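Local coordinates for ABC transporter, substrate binding protein (Aeropyrum pernix, PDB 3EAF) that probably captures a small solute outside the cell and hands it to the membrane components of an ABC transporter, and carries a bound magnesium ion, at residues Ala145-Asp149 with Trp204-Thr208; Ala192-Leu196 with Ala218-Leu224; Ser213-Arg217 with Gln241-Glu245. All blocks are in the same frame, centred on the assembly; numbering follows the deposited sequence.

Interaction 1: residues Ala145-Asp149 with Trp204-Thr208; sequences ALAYD and WCGNT
A145 O accepts W204 N at 2.9 Å, continuing the ladder of the neighbouring parallel strands 142-148 and 202-205 that A145 already shares with Y202. L146, paired with W204, sends its side chain to the same face of the sheet: CG lies anti to the carbonyl carbon (chi1 -52°), and this torsion brings methyl CD2 to 3.8 Å from W204 CB, obliquely beside the start of the indole. I162 of helix 159-165 packs on both residues there. A147 uses both its N and its O, N donating to W204 O at 2.8 Å and O accepting G206 N at 3.0 Å, so that it straddles the C205 position as parallel strands do. C205 CA also gives a C-H...O contact to A147 O at 3.2 Å. A147 and C205 turn their side chains to the other face, beneath helix 209-222, where L215 and C212 cover them. At Y148 the partner is G206, and the phenol leads away to a hydrogen bond with D176. D149 N reaches a side chain instead of a backbone: it donates to N207 OD1 at 3.3 Å, in the carbonyl plane and on a lone pair. The N207 amide is gripped further by S155 at OD1 and by L179 O and S211 at ND2, while the D149 carboxylate turns to the backbone N of L181 and K151. Three nearly straight backbone bonds thus fix the register, and the buried N207 amide, bonded at both OD1 and ND2, carries the hydrogen bonding beyond the last bridge, A147 with C205.

Interaction 2: residues Ala192-Leu196 with Ala218-Leu224; sequences AREML and AMAKVGL
Consecutive helices 185-196 and 209-222 of a parallel alpha/beta domain, separated in the chain by strand 202-205, pack here, the axes of segments 192-196 and 218-222 crossing at -59° and approaching to 9.5 Å. A192 CB meets V222 CG2 at 3.8 Å and also touches A218 CB and M219 CG. The other methyl of V222, CG1, sits over the centre of one face of the R193 guanidinium, 3.7 Å from CZ. L224 CD2 presses on selenomethionine M195, whose chain bends at chi3 (-51°) to bring CE to 3.8 Å from that methyl and against M219 CG, the two selenomethionines crossing at a slant. At the exit of the second helix, L196 CD2 lies 3.6 Å from V222 O, and CD1 rests against the backbone of G223 and L224. An alanine in place of V222 would probably open a gap beside A192 and leave the R193 guanidinium without its cover on that face. R193 NH1 and K221 NZ, like charges 4.1 Å apart, are perhaps eased by E189 through long, weak ion pairs to both. No hydrogen bond joins the segments, so their association rests on apolar contact, with the charged ends of R193 and K221 at the exposed side.

Interaction 3: residues Ser213-Arg217 with Gln241-Glu245; sequences SLLGR and QLIGE
R217 reaches from helix 209-222 across the C-terminal end of helix 239-243, and its path begins with CB 3.4 Å from I243 O. CG, set anti to the backbone N (chi1 -177°), runs along the same carbonyl oxygen, and CD lies near both I243 O and L242 O. The chain bends at chi3 (-79°), and NE donates to L242 O at 3.1 Å, approaching from above the carbonyl plane although the oxygen lies near the guanidinium plane. I243 O stands over the centre of one guanidinium face, 3.3 Å above its plane and close to CZ. NH2 makes weak bonds to Q241 O at 3.4 Å and to L242 O; NH1 has I243 O as its nearest, more distant neighbour. The remainder is apolar: S213 CB meets L242 CB at 3.6 Å, and I243 CG1 rests on S213 CA, while S213 OG is bonded back to I209 O. I243 CG2 lies over G216, where a CB would be tight. Carbonyls at a helix C-terminus gather partial negative charge, which probably favours the guanidinium. An arginine of one helix donating to last-turn carbonyls of the next is the pattern here, joining successive helices of a periplasmic-binding-protein fold.

In the fold
All three interactions lie in the same lobe, away from the magnesium site. Interaction 1 is buried within the parallel sheet and relies on regular backbone hydrogen bonds; interactions 2 and 3 are partly buried and belong to the helical layer over one face of it. Both use helix 209-222, interaction 2 at its C-terminal end, interaction 3 through the preceding residues 213-217, and they differ in chemistry: apolar side chains without a hydrogen bond against a guanidinium on helix-end carbonyls. L215, from segment 213-217 but taking no part in interaction 3, packs on A147 and C205 of interaction 1 and on M195 of interaction 2, while M195 SE packs on A145 CB, so that sheet and helices share one apolar core.

Interaction 1: residues Ala145-Asp149 with Trp204-Thr208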
loop_
_atom_site.group_PDB
_atom_site.type_symbol
_atom_site.label_atom_id
_atom_site.label_comp_id
_atom_site.label_asym_id
_atom_site.label_seq_id
_atom_site.Cartn_x
_atom_site.Cartn_y
_atom_site.Cartn_z
ATOM N N ALA A 145 20.253 -0.100 -9.401
ATOM C CA ALA A 145 19.878 1.277 -9.732
ATOM C C ALA A 145 18.526 1.601 -9.102
ATOM O O ALA A 145 17.657 0.736 -9.035
ATOM C CB ALA A 145 19.814 1.456 -11.247
ATOM N N LEU A 146 18.354 2.840 -8.647
ATOM C CA LEU A 146 17.113 3.280 -7.993
ATOM C C LEU A 146 16.409 4.334 -8.845
ATOM O O LEU A 146 16.930 5.437 -9.038
ATOM C CB LEU A 146 17.404 3.853 -6.592
ATOM C CG LEU A 146 18.234 3.009 -5.613
ATOM C CD1 LEU A 146 18.614 3.822 -4.365
ATOM C CD2 LEU A 146 17.515 1.716 -5.229
ATOM N N ALA A 147 15.234 3.986 -9.362
ATOM C CA ALA A 147 14.447 4.913 -10.172
ATOM C C ALA A 147 13.214 5.366 -9.390
ATOM O O ALA A 147 12.399 4.548 -8.980
ATOM C CB ALA A 147 14.048 4.266 -11.490
ATOM N N TYR A 148 13.092 6.668 -9.172
ATOM C CA TYR A 148 11.979 7.223 -8.397
ATOM C C TYR A 148 11.881 8.725 -8.627
ATOM O O TYR A 148 12.861 9.350 -9.053
ATOM C CB TYR A 148 12.172 6.936 -6.897
ATOM C CG TYR A 148 13.409 7.599 -6.327
ATOM C CD1 TYR A 148 13.318 8.818 -5.659
ATOM C CD2 TYR A 148 14.676 7.029 -6.493
ATOM C CE1 TYR A 148 14.450 9.447 -5.152
ATOM C CE2 TYR A 148 15.818 7.650 -5.982
ATOM C CZ TYR A 148 15.693 8.857 -5.315
ATOM O OH TYR A 148 16.804 9.485 -4.801
ATOM N N ASP A 149 10.713 9.297 -8.327
ATOM C CA ASP A 149 10.490 10.742 -8.435
ATOM C C ASP A 149 11.006 11.463 -7.191
ATOM O O ASP A 149 10.420 11.372 -6.111
ATOM C CB ASP A 149 8.995 11.037 -8.663
ATOM C CG ASP A 149 8.722 12.486 -9.093
ATOM O OD1 ASP A 149 9.516 13.399 -8.763
ATOM O OD2 ASP A 149 7.692 12.709 -9.771
ATOM N N TRP A 204 15.307 -0.921 -9.005
ATOM C CA TRP A 204 14.153 -0.618 -8.151
ATOM C C TRP A 204 13.349 0.554 -8.731
ATOM O O TRP A 204 13.929 1.537 -9.188
ATOM C CB TRP A 204 14.619 -0.289 -6.728
ATOM C CG TRP A 204 13.569 0.355 -5.857
ATOM C CD1 TRP A 204 13.442 1.689 -5.564
ATOM C CD2 TRP A 204 12.500 -0.309 -5.175
ATOM N NE1 TRP A 204 12.358 1.892 -4.738
ATOM C CE2 TRP A 204 11.766 0.682 -4.480
ATOM C CE3 TRP A 204 12.093 -1.645 -5.080
ATOM C CZ2 TRP A 204 10.643 0.377 -3.702
ATOM C CZ3 TRP A 204 10.980 -1.947 -4.307
ATOM C CH2 TRP A 204 10.269 -0.940 -3.628
ATOM N N CYS A 205 12.023 0.446 -8.734
ATOM C CA CYS A 205 11.187 1.595 -9.078
ATOM C C CYS A 205 10.182 1.922 -7.969
ATOM O O CYS A 205 9.432 1.057 -7.534
ATOM C CB CYS A 205 10.479 1.402 -10.421
ATOM S SG CYS A 205 9.636 2.903 -10.986
ATOM N N GLY A 206 10.171 3.183 -7.540
ATOM C CA GLY A 206 9.344 3.613 -6.414
ATOM C C GLY A 206 8.035 4.311 -6.745
ATOM O O GLY A 206 7.367 4.809 -5.844
ATOM N N ASN A 207 7.649 4.311 -8.024
ATOM C CA ASN A 207 6.440 5.002 -8.487
ATOM C C ASN A 207 5.251 4.044 -8.694
ATOM O O ASN A 207 5.373 2.836 -8.471
ATOM C CB ASN A 207 6.718 5.748 -9.804
ATOM C CG ASN A 207 7.774 6.837 -9.669
ATOM O OD1 ASN A 207 8.232 7.161 -8.571
ATOM N ND2 ASN A 207 8.159 7.414 -10.803
ATOM N N THR A 208 4.113 4.588 -9.131
ATOM C CA THR A 208 2.923 3.782 -9.410
ATOM C C THR A 208 3.056 3.038 -10.741
ATOM O O THR A 208 3.979 3.305 -11.518
ATOM C CB THR A 208 1.618 4.626 -9.406
ATOM O OG1 THR A 208 1.606 5.503 -10.540
ATOM C CG2 THR A 208 1.501 5.451 -8.124
#

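Interaction 2: residues Ala192-Leu196 with Ala218-Leu224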
loop_
_atom_site.group_PDB
_atom_site.type_symbol
_atom_site.label_atom_id
_atom_site.label_comp_id
_atom_site.label_asym_id
_atom_site.label_seq_id
_atom_site.Cartn_x
_atom_site.Cartn_y
_atom_site.Cartn_z
ATOM N N ALA A 192 15.944 4.825 -18.772
ATOM C CA ALA A 192 16.463 3.502 -19.124
ATOM C C ALA A 192 17.845 3.607 -19.779
ATOM O O ALA A 192 18.742 2.820 -19.473
ATOM C CB ALA A 192 15.494 2.760 -20.025
ATOM N N ARG A 193 18.001 4.582 -20.674
ATOM C CA ARG A 193 19.282 4.833 -21.351
ATOM C C ARG A 193 20.367 5.362 -20.404
ATOM O O ARG A 193 21.535 5.003 -20.540
ATOM C CB ARG A 193 19.093 5.762 -22.562
ATOM C CG ARG A 193 18.539 5.034 -23.781
ATOM C CD ARG A 193 18.500 5.895 -25.031
ATOM N NE ARG A 193 18.091 5.114 -26.203
ATOM C CZ ARG A 193 16.866 5.101 -26.726
ATOM N NH1 ARG A 193 16.615 4.348 -27.793
ATOM N NH2 ARG A 193 15.887 5.834 -26.197
ATOM N N GLU A 194 19.975 6.198 -19.440
ATOM C CA GLU A 194 20.888 6.643 -18.379
ATOM C C GLU A 194 21.390 5.466 -17.540
ATOM O O GLU A 194 22.582 5.363 -17.262
ATOM C CB GLU A 194 20.208 7.650 -17.452
ATOM C CG GLU A 194 20.125 9.056 -17.983
ATOM C CD GLU A 194 19.330 9.973 -17.071
ATOM O OE1 GLU A 194 19.062 9.594 -15.907
ATOM O OE2 GLU A 194 18.966 11.081 -17.522
HETATM N N MSE A 195 20.474 4.587 -17.140
HETATM C CA MSE A 195 20.827 3.407 -16.342
HETATM C C MSE A 195 21.666 2.404 -17.123
HETATM O O MSE A 195 22.565 1.774 -16.566
HETATM C CB MSE A 195 19.576 2.727 -15.788
HETATM C CG MSE A 195 18.817 3.584 -14.796
HETATM SE SE MSE A 195 17.359 2.642 -13.932
HETATM C CE MSE A 195 16.470 1.948 -15.531
ATOM N N LEU A 196 21.375 2.276 -18.412
ATOM C CA LEU A 196 22.118 1.389 -19.303
ATOM C C LEU A 196 23.631 1.639 -19.245
ATOM O O LEU A 196 24.416 0.694 -19.257
ATOM C CB LEU A 196 21.585 1.514 -20.737
ATOM C CG LEU A 196 22.132 0.627 -21.859
ATOM C CD1 LEU A 196 21.953 -0.857 -21.558
ATOM C CD2 LEU A 196 21.472 0.995 -23.173
ATOM N N ALA A 218 10.499 0.237 -21.596
ATOM C CA ALA A 218 11.653 0.971 -22.137
ATOM C C ALA A 218 12.978 0.224 -21.951
ATOM O O ALA A 218 13.795 0.156 -22.871
ATOM C CB ALA A 218 11.735 2.348 -21.522
HETATM N N MSE A 219 13.181 -0.333 -20.761
HETATM C CA MSE A 219 14.397 -1.078 -20.466
HETATM C C MSE A 219 14.616 -2.155 -21.525
HETATM O O MSE A 219 15.710 -2.277 -22.078
HETATM C CB MSE A 219 14.337 -1.685 -19.059
HETATM C CG MSE A 219 14.573 -0.677 -17.935
HETATM SE SE MSE A 219 14.055 -1.363 -16.183
HETATM C CE MSE A 219 15.161 -2.986 -16.148
ATOM N N ALA A 220 13.557 -2.900 -21.833
ATOM C CA ALA A 220 13.628 -3.963 -22.832
ATOM C C ALA A 220 13.865 -3.407 -24.237
ATOM O O ALA A 220 14.614 -3.989 -25.017
ATOM C CB ALA A 220 12.365 -4.812 -22.793
ATOM N N LYS A 221 13.229 -2.279 -24.546
ATOM C CA LYS A 221 13.356 -1.646 -25.852
ATOM C C LYS A 221 14.786 -1.149 -26.135
ATOM O O LYS A 221 15.272 -1.270 -27.267
ATOM C CB LYS A 221 12.356 -0.493 -25.982
ATOM C CG LYS A 221 12.303 0.160 -27.362
ATOM C CD LYS A 221 11.541 1.469 -27.297
ATOM C CE LYS A 221 11.588 2.232 -28.615
ATOM N NZ LYS A 221 12.884 2.943 -28.793
ATOM N N VAL A 222 15.447 -0.603 -25.111
ATOM C CA VAL A 222 16.784 -0.010 -25.274
ATOM C C VAL A 222 17.912 -1.012 -25.014
ATOM O O VAL A 222 19.088 -0.713 -25.251
ATOM C CB VAL A 222 16.986 1.277 -24.407
ATOM C CG1 VAL A 222 15.833 2.256 -24.612
ATOM C CG2 VAL A 222 17.159 0.936 -22.923
ATOM N N GLY A 223 17.557 -2.194 -24.519
ATOM C CA GLY A 223 18.531 -3.256 -24.325
ATOM C C GLY A 223 19.167 -3.334 -22.952
ATOM O O GLY A 223 20.216 -3.955 -22.800
ATOM N N LEU A 224 18.546 -2.712 -21.951
ATOM C CA LEU A 224 18.970 -2.909 -20.562
ATOM C C LEU A 224 18.326 -4.176 -20.009
ATOM O O LEU A 224 17.148 -4.180 -19.625
ATOM C CB LEU A 224 18.647 -1.695 -19.682
ATOM C CG LEU A 224 18.933 -1.807 -18.174
ATOM C CD1 LEU A 224 20.387 -2.171 -17.886
ATOM C CD2 LEU A 224 18.564 -0.516 -17.482
#

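Interaction 3: residues Ser213-Arg217 with Gln241-Glu245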
loop_
_atom_site.group_PDB
_atom_site.type_symbol
_atom_site.label_atom_id
_atom_site.label_comp_id
_atom_site.label_asym_id
_atom_site.label_seq_id
_atom_site.Cartn_x
_atom_site.Cartn_y
_atom_site.Cartn_z
ATOM N N SER A 213 5.646 0.566 -15.388
ATOM C CA SER A 213 5.433 -0.225 -16.600
ATOM C C SER A 213 6.108 0.383 -17.836
ATOM O O SER A 213 6.721 -0.336 -18.630
ATOM C CB SER A 213 3.944 -0.429 -16.844
ATOM O OG SER A 213 3.356 -1.081 -15.733
ATOM N N LEU A 214 5.998 1.699 -17.989
ATOM C CA LEU A 214 6.697 2.412 -19.056
ATOM C C LEU A 214 8.209 2.169 -18.998
ATOM O O LEU A 214 8.857 1.991 -20.034
ATOM C CB LEU A 214 6.406 3.916 -18.990
ATOM C CG LEU A 214 5.052 4.424 -19.503
ATOM C CD1 LEU A 214 4.954 5.910 -19.239
ATOM C CD2 LEU A 214 4.866 4.144 -20.981
ATOM N N LEU A 215 8.750 2.162 -17.782
ATOM C CA LEU A 215 10.174 1.925 -17.545
ATOM C C LEU A 215 10.571 0.492 -17.896
ATOM O O LEU A 215 11.563 0.278 -18.584
ATOM C CB LEU A 215 10.545 2.232 -16.086
ATOM C CG LEU A 215 12.025 2.081 -15.695
ATOM C CD1 LEU A 215 12.880 3.171 -16.332
ATOM C CD2 LEU A 215 12.190 2.095 -14.167
ATOM N N GLY A 216 9.810 -0.484 -17.409
ATOM C CA GLY A 216 10.045 -1.883 -17.761
ATOM C C GLY A 216 10.017 -2.106 -19.261
ATOM O O GLY A 216 10.867 -2.812 -19.808
ATOM N N ARG A 217 9.034 -1.497 -19.927
ATOM C CA ARG A 217 8.907 -1.590 -21.385
ATOM C C ARG A 217 10.103 -0.936 -22.082
ATOM O O ARG A 217 10.651 -1.492 -23.035
ATOM C CB ARG A 217 7.587 -0.965 -21.861
ATOM C CG ARG A 217 7.339 -1.093 -23.361
ATOM C CD ARG A 217 5.981 -0.512 -23.786
ATOM N NE ARG A 217 4.851 -1.400 -23.509
ATOM C CZ ARG A 217 4.467 -2.410 -24.289
ATOM N NH1 ARG A 217 5.124 -2.691 -25.406
ATOM N NH2 ARG A 217 3.417 -3.149 -23.950
ATOM N N GLN A 241 0.384 -6.815 -19.642
ATOM C CA GLN A 241 -0.114 -6.051 -20.780
ATOM C C GLN A 241 0.562 -4.669 -20.896
ATOM O O GLN A 241 0.881 -4.217 -21.997
ATOM C CB GLN A 241 -1.642 -5.926 -20.687
ATOM C CG GLN A 241 -2.427 -7.281 -20.677
ATOM C CD GLN A 241 -2.338 -8.103 -19.356
ATOM O OE1 GLN A 241 -2.090 -7.565 -18.263
ATOM N NE2 GLN A 241 -2.565 -9.424 -19.471
ATOM N N LEU A 242 0.792 -4.007 -19.764
ATOM C CA LEU A 242 1.414 -2.678 -19.765
ATOM C C LEU A 242 2.916 -2.691 -20.089
ATOM O O LEU A 242 3.426 -1.769 -20.737
ATOM C CB LEU A 242 1.154 -1.942 -18.444
ATOM C CG LEU A 242 -0.295 -1.585 -18.091
ATOM C CD1 LEU A 242 -0.358 -0.968 -16.717
ATOM C CD2 LEU A 242 -0.911 -0.643 -19.147
ATOM N N ILE A 243 3.610 -3.729 -19.632
ATOM C CA ILE A 243 5.051 -3.864 -19.870
ATOM C C ILE A 243 5.334 -4.512 -21.236
ATOM O O ILE A 243 6.272 -4.120 -21.928
ATOM C CB ILE A 243 5.751 -4.641 -18.713
ATOM C CG1 ILE A 243 5.661 -3.834 -17.404
ATOM C CG2 ILE A 243 7.213 -4.968 -19.066
ATOM C CD1 ILE A 243 5.995 -4.609 -16.143
ATOM N N GLY A 244 4.516 -5.492 -21.612
ATOM C CA GLY A 244 4.699 -6.224 -22.869
ATOM C C GLY A 244 5.718 -7.359 -22.826
ATOM O O GLY A 244 6.382 -7.591 -21.806
ATOM N N GLU A 245 5.844 -8.047 -23.961
ATOM C CA GLU A 245 6.672 -9.245 -24.131
ATOM C C GLU A 245 8.153 -9.040 -23.770
ATOM O O GLU A 245 8.820 -9.974 -23.315
ATOM C CB GLU A 245 6.494 -9.774 -25.572
ATOM C CG GLU A 245 7.555 -10.770 -26.092
ATOM C CD GLU A 245 8.760 -10.084 -26.746
ATOM O OE1 GLU A 245 8.567 -9.143 -27.557
ATOM O OE2 GLU A 245 9.904 -10.497 -26.455
#